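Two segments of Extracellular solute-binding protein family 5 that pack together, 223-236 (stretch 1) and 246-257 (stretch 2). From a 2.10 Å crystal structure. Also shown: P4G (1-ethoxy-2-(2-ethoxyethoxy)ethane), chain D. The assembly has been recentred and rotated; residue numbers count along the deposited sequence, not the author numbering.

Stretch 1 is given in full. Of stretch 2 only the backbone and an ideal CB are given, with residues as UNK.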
ATOM      1  N   PRO A 223     -23.895 -15.507  -1.040  1.00 20.03           N
ATOM      2  CA  PRO A 223     -22.695 -15.596  -1.861  1.00 19.49           C
ATOM      3  C   PRO A 223     -22.870 -14.848  -3.193  1.00 19.10           C
ATOM      4  O   PRO A 223     -23.897 -14.964  -3.813  1.00 20.39           O
ATOM      5  CB  PRO A 223     -22.523 -17.096  -2.117  1.00 19.72           C
ATOM      6  CG  PRO A 223     -23.544 -17.794  -1.311  1.00 20.68           C
ATOM      7  CD  PRO A 223     -24.453 -16.818  -0.651  1.00 20.49           C
ATOM      8  N   GLY A 224     -21.878 -14.068  -3.577  1.00 18.51           N
ATOM      9  CA  GLY A 224     -21.908 -13.246  -4.758  1.00 18.13           C
ATOM     10  C   GLY A 224     -22.685 -11.961  -4.592  1.00 18.61           C
ATOM     11  O   GLY A 224     -22.773 -11.190  -5.541  1.00 18.43           O
ATOM     12  N   GLN A 225     -23.245 -11.715  -3.399  1.00 18.43           N
ATOM     13  CA  GLN A 225     -24.184 -10.621  -3.174  1.00 19.29           C
ATOM     14  C   GLN A 225     -23.937  -9.755  -1.921  1.00 18.82           C
ATOM     15  O   GLN A 225     -23.899  -8.521  -2.035  1.00 18.01           O
ATOM     16  CB  GLN A 225     -25.591 -11.156  -3.118  1.00 20.94           C
ATOM     17  CG  GLN A 225     -25.996 -11.856  -4.410  1.00 23.16           C
ATOM     18  CD  GLN A 225     -27.489 -12.164  -4.409  1.00 25.78           C
ATOM     19  OE1 GLN A 225     -27.962 -13.010  -3.663  1.00 28.10           O
ATOM     20  NE2 GLN A 225     -28.228 -11.455  -5.223  1.00 27.08           N
ATOM     21  N   ARG A 226     -23.790 -10.381  -0.761  1.00 18.44           N
ATOM     22  CA  ARG A 226     -23.790  -9.657   0.498  1.00 18.94           C
ATOM     23  C   ARG A 226     -23.340 -10.511   1.661  1.00 17.74           C
ATOM     24  O   ARG A 226     -23.725 -11.684   1.768  1.00 17.51           O
ATOM     25  CB  ARG A 226     -25.227  -9.172   0.802  1.00 21.04           C
ATOM     26  CG  ARG A 226     -25.364  -8.347   2.084  1.00 22.70           C
ATOM     27  CD  ARG A 226     -26.831  -8.097   2.425  1.00 24.18           C
ATOM     28  NE  ARG A 226     -27.472  -7.201   1.474  1.00 25.23           N
ATOM     29  CZ  ARG A 226     -28.449  -7.540   0.623  1.00 27.95           C
ATOM     30  NH1 ARG A 226     -28.926  -8.778   0.557  1.00 28.26           N
ATOM     31  NH2 ARG A 226     -28.971  -6.601  -0.167  1.00 28.70           N
ATOM     32  N   ILE A 227     -22.502  -9.927   2.505  1.00 16.32           N
ATOM     33  CA  ILE A 227     -22.181 -10.477   3.831  1.00 15.99           C
ATOM     34  C   ILE A 227     -22.593  -9.439   4.912  1.00 15.56           C
ATOM     35  O   ILE A 227     -22.349  -8.281   4.765  1.00 15.09           O
ATOM     36  CB  ILE A 227     -20.701 -10.903   3.968  1.00 15.68           C
ATOM     37  CG1 ILE A 227     -20.449 -11.518   5.332  1.00 16.42           C
ATOM     38  CG2 ILE A 227     -19.708  -9.736   3.796  1.00 15.29           C
ATOM     39  CD1 ILE A 227     -19.155 -12.315   5.423  1.00 16.28           C
ATOM     40  N   VAL A 228     -23.322  -9.869   5.930  1.00 16.10           N
ATOM     41  CA  VAL A 228     -23.811  -8.986   6.987  1.00 16.43           C
ATOM     42  C   VAL A 228     -23.067  -9.367   8.284  1.00 16.60           C
ATOM     43  O   VAL A 228     -23.080 -10.519   8.706  1.00 16.71           O
ATOM     44  CB  VAL A 228     -25.330  -9.118   7.201  1.00 17.12           C
ATOM     45  CG1 VAL A 228     -25.851  -8.200   8.292  1.00 17.29           C
ATOM     46  CG2 VAL A 228     -26.116  -8.831   5.927  1.00 17.71           C
ATOM     47  N   TYR A 229     -22.424  -8.376   8.877  1.00 16.24           N
ATOM     48  CA  TYR A 229     -21.802  -8.494  10.158  1.00 16.33           C
ATOM     49  C   TYR A 229     -22.679  -7.821  11.239  1.00 17.10           C
ATOM     50  O   TYR A 229     -23.161  -6.714  11.048  1.00 16.43           O
ATOM     51  CB  TYR A 229     -20.456  -7.795  10.131  1.00 15.68           C
ATOM     52  CG  TYR A 229     -19.448  -8.462   9.250  1.00 15.32           C
ATOM     53  CD1 TYR A 229     -18.690  -9.515   9.739  1.00 15.43           C
ATOM     54  CD2 TYR A 229     -19.230  -8.049   7.943  1.00 14.85           C
ATOM     55  CE1 TYR A 229     -17.756 -10.153   8.976  1.00 14.99           C
ATOM     56  CE2 TYR A 229     -18.279  -8.687   7.151  1.00 15.11           C
ATOM     57  CZ  TYR A 229     -17.546  -9.746   7.685  1.00 15.30           C
ATOM     58  OH  TYR A 229     -16.579 -10.411   6.965  1.00 16.01           O
ATOM     59  N   LYS A 230     -22.833  -8.489  12.366  1.00 18.03           N
ATOM     60  CA  LYS A 230     -23.481  -7.930  13.531  1.00 19.71           C
ATOM     61  C   LYS A 230     -22.481  -7.836  14.701  1.00 18.55           C
ATOM     62  O   LYS A 230     -21.742  -8.785  14.956  1.00 18.50           O
ATOM     63  CB  LYS A 230     -24.700  -8.761  13.914  1.00 22.38           C
ATOM     64  CG  LYS A 230     -25.912  -8.263  13.163  1.00 27.22           C
ATOM     65  CD  LYS A 230     -27.177  -9.087  13.407  1.00 30.13           C
ATOM     66  CE  LYS A 230     -28.066  -8.954  12.181  1.00 33.63           C
ATOM     67  NZ  LYS A 230     -29.420  -9.511  12.456  1.00 37.42           N
ATOM     68  N   ARG A 231     -22.527  -6.736  15.442  1.00 17.62           N
ATOM     69  CA  ARG A 231     -21.641  -6.572  16.586  1.00 17.84           C
ATOM     70  C   ARG A 231     -22.028  -7.498  17.707  1.00 17.72           C
ATOM     71  O   ARG A 231     -23.200  -7.605  18.058  1.00 18.32           O
ATOM     72  CB  ARG A 231     -21.621  -5.127  17.077  1.00 17.83           C
ATOM     73  CG  ARG A 231     -20.563  -4.829  18.130  1.00 18.00           C
ATOM     74  CD  ARG A 231     -20.487  -3.340  18.460  1.00 17.99           C
ATOM     75  NE  ARG A 231     -21.756  -2.898  19.047  1.00 18.93           N
ATOM     76  CZ  ARG A 231     -22.302  -1.695  18.873  1.00 19.57           C
ATOM     77  NH1 ARG A 231     -21.701  -0.760  18.143  1.00 18.50           N
ATOM     78  NH2 ARG A 231     -23.482  -1.421  19.417  1.00 20.18           N
ATOM     79  N   ASN A 232     -21.053  -8.164  18.298  1.00 17.18           N
ATOM     80  CA  ASN A 232     -21.328  -9.005  19.464  1.00 17.06           C
ATOM     81  C   ASN A 232     -21.407  -8.113  20.684  1.00 16.79           C
ATOM     82  O   ASN A 232     -20.431  -7.511  21.035  1.00 15.93           O
ATOM     83  CB  ASN A 232     -20.199  -9.976  19.641  1.00 17.19           C
ATOM     84  CG  ASN A 232     -20.343 -10.828  20.885  1.00 17.50           C
ATOM     85  OD1 ASN A 232     -21.352 -10.808  21.556  1.00 17.70           O
ATOM     86  ND2 ASN A 232     -19.304 -11.607  21.168  1.00 17.50           N
ATOM     87  N   PRO A 233     -22.570  -8.018  21.352  1.00 17.49           N
ATOM     88  CA  PRO A 233     -22.587  -7.109  22.512  1.00 18.03           C
ATOM     89  C   PRO A 233     -21.673  -7.534  23.643  1.00 18.29           C
ATOM     90  O   PRO A 233     -21.342  -6.712  24.476  1.00 18.69           O
ATOM     91  CB  PRO A 233     -24.055  -7.116  22.967  1.00 19.23           C
ATOM     92  CG  PRO A 233     -24.692  -8.265  22.271  1.00 19.24           C
ATOM     93  CD  PRO A 233     -23.909  -8.547  21.034  1.00 18.25           C
ATOM     94  N   ASP A 234     -21.276  -8.801  23.687  1.00 18.25           N
ATOM     95  CA  ASP A 234     -20.366  -9.285  24.714  1.00 18.86           C
ATOM     96  C   ASP A 234     -18.909  -9.348  24.249  1.00 17.90           C
ATOM     97  O   ASP A 234     -18.104 -10.056  24.866  1.00 17.80           O
ATOM     98  CB  ASP A 234     -20.780 -10.698  25.155  1.00 19.72           C
ATOM     99  CG  ASP A 234     -20.363 -11.020  26.573  1.00 20.82           C
ATOM    100  OD1 ASP A 234     -20.266 -10.145  27.450  1.00 20.74           O
ATOM    101  OD2 ASP A 234     -20.136 -12.209  26.836  1.00 22.92           O
ATOM    102  N   TYR A 235     -18.580  -8.642  23.165  1.00 16.99           N
ATOM    103  CA  TYR A 235     -17.206  -8.572  22.651  1.00 16.31           C
ATOM    104  C   TYR A 235     -16.217  -8.347  23.821  1.00 16.49           C
ATOM    105  O   TYR A 235     -16.344  -7.400  24.552  1.00 16.39           O
ATOM    106  CB  TYR A 235     -17.096  -7.461  21.621  1.00 15.83           C
ATOM    107  CG  TYR A 235     -15.671  -7.133  21.217  1.00 15.07           C
ATOM    108  CD1 TYR A 235     -14.806  -8.117  20.799  1.00 15.01           C
ATOM    109  CD2 TYR A 235     -15.197  -5.842  21.289  1.00 14.85           C
ATOM    110  CE1 TYR A 235     -13.493  -7.833  20.470  1.00 14.53           C
ATOM    111  CE2 TYR A 235     -13.888  -5.545  20.910  1.00 14.56           C
ATOM    112  CZ  TYR A 235     -13.046  -6.546  20.519  1.00 14.09           C
ATOM    113  OH  TYR A 235     -11.765  -6.243  20.178  1.00 13.77           O
ATOM    114  N   TRP A 236     -15.269  -9.250  23.979  1.00 16.69           N
ATOM    115  CA  TRP A 236     -14.355  -9.258  25.096  1.00 17.55           C
ATOM    116  C   TRP A 236     -13.492  -7.986  25.190  1.00 17.46           C
ATOM    117  O   TRP A 236     -13.115  -7.575  26.286  1.00 16.96           O
ATOM    118  CB  TRP A 236     -13.398 -10.480  24.968  1.00 18.10           C
ATOM    119  CG  TRP A 236     -12.311 -10.237  23.954  1.00 17.61           C
ATOM    120  CD1 TRP A 236     -12.356 -10.531  22.619  1.00 17.44           C
ATOM    121  CD2 TRP A 236     -11.025  -9.651  24.200  1.00 17.68           C
ATOM    122  NE1 TRP A 236     -11.189 -10.134  22.010  1.00 17.20           N
ATOM    123  CE2 TRP A 236     -10.351  -9.593  22.946  1.00 17.49           C
ATOM    124  CE3 TRP A 236     -10.382  -9.159  25.346  1.00 17.91           C
ATOM    125  CZ2 TRP A 236      -9.059  -9.065  22.811  1.00 17.58           C
ATOM    126  CZ3 TRP A 236      -9.101  -8.634  25.231  1.00 17.77           C
ATOM    127  CH2 TRP A 236      -8.446  -8.582  23.974  1.00 18.24           C
ATOM    128  N   UNK A 246     -13.793   2.598  18.476  1.00 14.88           N
ATOM    129  CA  UNK A 246     -13.899   1.754  17.311  1.00 14.03           C
ATOM    130  C   UNK A 246     -15.166   0.882  17.454  1.00 14.58           C
ATOM    131  O   UNK A 246     -15.782   0.813  18.522  1.00 14.24           O
ATOM    132  CB  UNK A 246     -12.642   0.898  17.145  1.00 14.03           C
ATOM    133  N   UNK A 247     -15.536   0.219  16.373  1.00 14.43           N
ATOM    134  CA  UNK A 247     -16.630  -0.740  16.380  1.00 15.19           C
ATOM    135  C   UNK A 247     -17.942  -0.100  16.768  1.00 15.39           C
ATOM    136  O   UNK A 247     -18.686  -0.640  17.561  1.00 14.73           O
ATOM    137  CB  UNK A 247     -16.317  -1.895  17.334  1.00 15.19           C
ATOM    138  N   UNK A 248     -18.201   1.066  16.197  1.00 15.66           N
ATOM    139  CA  UNK A 248     -19.324   1.862  16.603  1.00 16.23           C
ATOM    140  C   UNK A 248     -20.638   1.431  15.940  1.00 16.33           C
ATOM    141  O   UNK A 248     -21.710   1.592  16.522  1.00 16.60           O
ATOM    142  CB  UNK A 248     -19.038   3.332  16.292  1.00 16.23           C
ATOM    143  N   UNK A 249     -20.561   0.932  14.721  1.00 16.45           N
ATOM    144  CA  UNK A 249     -21.749   0.444  14.042  1.00 16.96           C
ATOM    145  C   UNK A 249     -22.180  -0.861  14.692  1.00 17.57           C
ATOM    146  O   UNK A 249     -21.340  -1.708  14.983  1.00 18.40           O
ATOM    147  CB  UNK A 249     -21.493   0.255  12.545  1.00 16.96           C
ATOM    148  N   UNK A 250     -23.467  -1.020  14.934  1.00 18.24           N
ATOM    149  CA  UNK A 250     -23.949  -2.285  15.454  1.00 19.58           C
ATOM    150  C   UNK A 250     -24.130  -3.341  14.358  1.00 19.20           C
ATOM    151  O   UNK A 250     -24.322  -4.508  14.652  1.00 17.91           O
ATOM    152  CB  UNK A 250     -25.273  -2.067  16.190  1.00 19.58           C
ATOM    153  N   UNK A 251     -24.068  -2.900  13.097  1.00 19.07           N
ATOM    154  CA  UNK A 251     -24.212  -3.789  11.949  1.00 19.47           C
ATOM    155  C   UNK A 251     -23.462  -3.198  10.780  1.00 18.19           C
ATOM    156  O   UNK A 251     -23.551  -1.990  10.538  1.00 16.66           O
ATOM    157  CB  UNK A 251     -25.684  -4.011  11.594  1.00 19.47           C
ATOM    158  N   UNK A 252     -22.735  -4.046  10.051  1.00 17.35           N
ATOM    159  CA  UNK A 252     -22.010  -3.626   8.835  1.00 16.98           C
ATOM    160  C   UNK A 252     -22.319  -4.627   7.737  1.00 16.57           C
ATOM    161  O   UNK A 252     -22.086  -5.819   7.921  1.00 15.55           O
ATOM    162  CB  UNK A 252     -20.502  -3.532   9.077  1.00 16.98           C
ATOM    163  N   UNK A 253     -22.892  -4.142   6.627  1.00 16.56           N
ATOM    164  CA  UNK A 253     -23.195  -4.982   5.456  1.00 16.87           C
ATOM    165  C   UNK A 253     -22.285  -4.566   4.330  1.00 16.53           C
ATOM    166  O   UNK A 253     -22.123  -3.377   4.040  1.00 16.28           O
ATOM    167  CB  UNK A 253     -24.662  -4.867   5.037  1.00 16.87           C
ATOM    168  N   UNK A 254     -21.642  -5.556   3.739  1.00 16.62           N
ATOM    169  CA  UNK A 254     -20.819  -5.376   2.555  1.00 16.36           C
ATOM    170  C   UNK A 254     -21.541  -6.035   1.369  1.00 16.78           C
ATOM    171  O   UNK A 254     -21.709  -7.273   1.324  1.00 16.10           O
ATOM    172  CB  UNK A 254     -19.423  -5.967   2.758  1.00 16.36           C
ATOM    173  N   UNK A 255     -21.977  -5.191   0.434  1.00 17.08           N
ATOM    174  CA  UNK A 255     -22.674  -5.607  -0.783  1.00 17.70           C
ATOM    175  C   UNK A 255     -21.759  -5.635  -1.976  1.00 17.14           C
ATOM    176  O   UNK A 255     -20.826  -4.810  -2.093  1.00 16.61           O
ATOM    177  CB  UNK A 255     -23.856  -4.678  -1.068  1.00 17.70           C
ATOM    178  N   UNK A 256     -22.004  -6.596  -2.858  1.00 16.53           N
ATOM    179  CA  UNK A 256     -21.147  -6.838  -3.972  1.00 16.43           C
ATOM    180  C   UNK A 256     -21.841  -6.420  -5.271  1.00 17.05           C
ATOM    181  O   UNK A 256     -23.003  -6.736  -5.468  1.00 16.70           O
ATOM    182  CB  UNK A 256     -20.737  -8.311  -4.014  1.00 16.43           C
ATOM    183  N   UNK A 257     -21.116  -5.687  -6.124  1.00 16.49           N
ATOM    184  CA  UNK A 257     -21.640  -5.136  -7.363  1.00 16.99           C
ATOM    185  C   UNK A 257     -20.772  -5.585  -8.549  1.00 17.29           C
ATOM    186  O   UNK A 257     -19.592  -5.858  -8.383  1.00 16.86           O
ATOM    187  CB  UNK A 257     -21.701  -3.609  -7.285  1.00 16.99           C
TER
HETATM  188  C8  P4G D 602     -31.882  -8.687  -1.180  1.00 45.81           C
HETATM  189  C7  P4G D 602     -30.984  -9.781  -1.761  1.00 47.20           C
HETATM  190  O4  P4G D 602     -30.235  -9.485  -2.981  1.00 49.67           O
HETATM  191  C6  P4G D 602     -29.714  -8.171  -3.279  1.00 49.14           C
HETATM  192  C5  P4G D 602     -28.178  -8.174  -3.392  1.00 48.45           C
HETATM  193  O3  P4G D 602     -27.702  -6.835  -3.629  1.00 44.96           O
HETATM  194  C4  P4G D 602     -26.394  -6.751  -4.145  1.00 39.51           C
HETATM  195  C3  P4G D 602     -26.375  -5.613  -5.148  1.00 39.91           C
HETATM  196  O2  P4G D 602     -26.510  -6.095  -6.486  1.00 42.13           O
HETATM  197  C2  P4G D 602     -26.864  -5.064  -7.432  1.00 40.72           C
HETATM  198  C1  P4G D 602     -28.318  -5.020  -7.867  1.00 39.20           C

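Strand 226-231 runs antiparallel to 251-257 (169° between axes, 4.6 Å at closest approach), so positions 250-256 can be read against partners 231 down to 225.

At position 246 the ideal CB has no atom of stretch 1 within 5.5 Å; the contact sets no preference, and the residue is Phe246. Position 247 has phi/psi 61/44, a left-handed conformation that glycine, asparagine and aspartate tolerate best, and its ideal CB points toward stretch 1, 4.6 Å from Arg231 CD. A small polar residue suits it. It is Asn247, whose ND2 lies 3.9 Å from Tyr235 CE2; its backbone O accepts from Arg231 NH1 at 3.1 Å.

Positions 248 and 249 point away, leaving the side chain open. They are Asn248 and Phe249. Backbone matters more here: Arg231 NH1 makes a weak hydrogen bond to Asn248 O at 2.9 Å.

At position 250 the ideal CB points sideways, 3.7 Å from Arg231 NH2, so the arginine charge would favour an acid, though a small polar residue would fit. Asp250 lays its CB over one face of the guanidinium, but the end of the side chain leads away and makes no salt bridge with it. Its O accepts from Arg231 N at 3.0 Å.

Positions 251, 253 and 255 share a face with Arg226, Val228 and Lys230. Beside Lys230 CG (4.5 Å) and Val228 CG1 (5.3 Å), the CB of 251 suits a long aliphatic or polar chain. Lys251 places CD 3.8 Å from Val228 CG1. At 253, Val228 CG2 is 4.3 Å and Arg226 CG 4.6 Å from the ideal CB, so a small or beta-branched residue would do; Ser253 brings OG to 3.8 Å from Val228 CG1. At 255 the neighbouring Arg226 calls for an acid or another acceptor. Glu255 supplies it: OE2 forms a salt bridge with Arg226 NH2 at 2.9 Å and also accepts from NE of Arg226 at 3.0 Å.

Positions 252 and 254 face the side of Ile227 and Tyr229: the ideal CB of 252 is 4.4 Å from Tyr229 CB, that of 254 3.9 Å from Ile227 CG2. Aliphatic residues, especially beta-branched ones, suit both. They are Ile252 and Ile254, the latter with CD1 4.0 Å from Tyr229 CE2. Both pair through reciprocal N-H...O bonds, with Tyr229 and Ile227 respectively.

Position 256 points toward stretch 1, its ideal CB 3.7 Å from Gln225 O and 3.8 Å from Gly224 O. This backbone-lined site does not single out one side chain; aromatic or aliphatic residues would both suit. Tyr256 turns its ring edge to Gln225 O, which accepts from Tyr256 N at 2.8 Å. Position 257 points away and is unconstrained by stretch 1; Tyr257 offers a ring face to P4G, C3 lying 3.5 Å from Tyr257 CE2.

Stretch 2 246-257: FNNFDKISIEYY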
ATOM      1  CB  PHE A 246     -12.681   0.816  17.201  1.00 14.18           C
ATOM      2  CG  PHE A 246     -11.366   1.499  16.810  1.00 13.92           C
ATOM      3  CD1 PHE A 246     -11.197   2.021  15.562  1.00 13.70           C
ATOM      4  CD2 PHE A 246     -10.299   1.541  17.694  1.00 14.32           C
ATOM      5  CE1 PHE A 246      -9.998   2.634  15.190  1.00 14.09           C
ATOM      6  CE2 PHE A 246      -9.089   2.122  17.329  1.00 14.79           C
ATOM      7  CZ  PHE A 246      -8.928   2.661  16.061  1.00 14.05           C
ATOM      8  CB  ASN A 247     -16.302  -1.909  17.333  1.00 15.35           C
ATOM      9  CG  ASN A 247     -14.927  -2.482  17.073  1.00 15.54           C
ATOM     10  OD1 ASN A 247     -14.542  -2.703  15.920  1.00 15.00           O
ATOM     11  ND2 ASN A 247     -14.187  -2.756  18.140  1.00 15.47           N
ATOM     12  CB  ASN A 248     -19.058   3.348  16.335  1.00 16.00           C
ATOM     13  CG  ASN A 248     -17.781   3.839  16.995  1.00 16.30           C
ATOM     14  OD1 ASN A 248     -17.547   3.645  18.206  1.00 16.04           O
ATOM     15  ND2 ASN A 248     -16.932   4.481  16.204  1.00 16.12           N
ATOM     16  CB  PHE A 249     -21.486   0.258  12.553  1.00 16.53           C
ATOM     17  CG  PHE A 249     -21.058   1.524  11.858  1.00 16.31           C
ATOM     18  CD1 PHE A 249     -21.973   2.548  11.664  1.00 16.56           C
ATOM     19  CD2 PHE A 249     -19.746   1.688  11.425  1.00 15.69           C
ATOM     20  CE1 PHE A 249     -21.605   3.728  11.051  1.00 16.18           C
ATOM     21  CE2 PHE A 249     -19.375   2.844  10.812  1.00 15.89           C
ATOM     22  CZ  PHE A 249     -20.306   3.879  10.625  1.00 16.08           C
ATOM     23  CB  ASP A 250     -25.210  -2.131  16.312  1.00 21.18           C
ATOM     24  CG  ASP A 250     -26.363  -1.489  15.587  1.00 23.90           C
ATOM     25  OD1 ASP A 250     -26.464  -1.596  14.349  1.00 28.01           O
ATOM     26  OD2 ASP A 250     -27.218  -0.878  16.263  1.00 26.01           O
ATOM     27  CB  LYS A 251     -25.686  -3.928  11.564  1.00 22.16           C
ATOM     28  CG  LYS A 251     -25.901  -4.853  10.386  1.00 24.51           C
ATOM     29  CD  LYS A 251     -27.341  -5.319  10.296  1.00 28.50           C
ATOM     30  CE  LYS A 251     -28.199  -4.212   9.724  1.00 31.17           C
ATOM     31  NZ  LYS A 251     -29.505  -4.809   9.306  1.00 35.12           N
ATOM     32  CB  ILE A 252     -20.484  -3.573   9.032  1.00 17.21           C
ATOM     33  CG1 ILE A 252     -20.138  -2.553  10.118  1.00 18.22           C
ATOM     34  CG2 ILE A 252     -19.793  -3.233   7.695  1.00 17.41           C
ATOM     35  CD1 ILE A 252     -18.693  -2.534  10.595  1.00 18.18           C
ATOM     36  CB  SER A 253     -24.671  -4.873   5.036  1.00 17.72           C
ATOM     37  OG  SER A 253     -25.562  -5.053   6.143  1.00 18.22           O
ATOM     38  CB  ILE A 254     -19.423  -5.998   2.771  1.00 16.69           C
ATOM     39  CG1 ILE A 254     -18.842  -5.464   4.085  1.00 17.15           C
ATOM     40  CG2 ILE A 254     -18.502  -5.713   1.585  1.00 16.01           C
ATOM     41  CD1 ILE A 254     -17.434  -5.971   4.408  1.00 18.07           C
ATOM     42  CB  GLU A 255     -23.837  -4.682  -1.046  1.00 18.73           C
ATOM     43  CG  GLU A 255     -24.867  -4.817   0.037  1.00 20.10           C
ATOM     44  CD  GLU A 255     -26.170  -4.163  -0.274  1.00 22.01           C
ATOM     45  OE1 GLU A 255     -26.274  -3.376  -1.247  1.00 23.28           O
ATOM     46  OE2 GLU A 255     -27.113  -4.444   0.487  1.00 22.96           O
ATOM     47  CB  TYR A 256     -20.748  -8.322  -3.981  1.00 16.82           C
ATOM     48  CG  TYR A 256     -19.662  -8.675  -2.963  1.00 16.67           C
ATOM     49  CD1 TYR A 256     -19.960  -8.812  -1.614  1.00 17.45           C
ATOM     50  CD2 TYR A 256     -18.350  -8.825  -3.337  1.00 16.75           C
ATOM     51  CE1 TYR A 256     -18.974  -9.148  -0.693  1.00 17.31           C
ATOM     52  CE2 TYR A 256     -17.379  -9.159  -2.439  1.00 16.51           C
ATOM     53  CZ  TYR A 256     -17.696  -9.322  -1.110  1.00 16.87           C
ATOM     54  OH  TYR A 256     -16.729  -9.656  -0.195  1.00 16.49           O
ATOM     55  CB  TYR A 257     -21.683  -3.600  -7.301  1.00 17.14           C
ATOM     56  CG  TYR A 257     -22.703  -3.118  -6.326  1.00 17.13           C
ATOM     57  CD1 TYR A 257     -22.416  -3.081  -4.957  1.00 16.69           C
ATOM     58  CD2 TYR A 257     -23.998  -2.818  -6.740  1.00 17.26           C
ATOM     59  CE1 TYR A 257     -23.394  -2.710  -4.039  1.00 16.61           C
ATOM     60  CE2 TYR A 257     -24.975  -2.445  -5.832  1.00 17.49           C
ATOM     61  CZ  TYR A 257     -24.670  -2.413  -4.470  1.00 17.27           C
ATOM     62  OH  TYR A 257     -25.696  -2.037  -3.569  1.00 17.17           O
TER
HETATM   63  O   HOH W   1     -23.932  -9.099  -6.679  1.00 24.77           O
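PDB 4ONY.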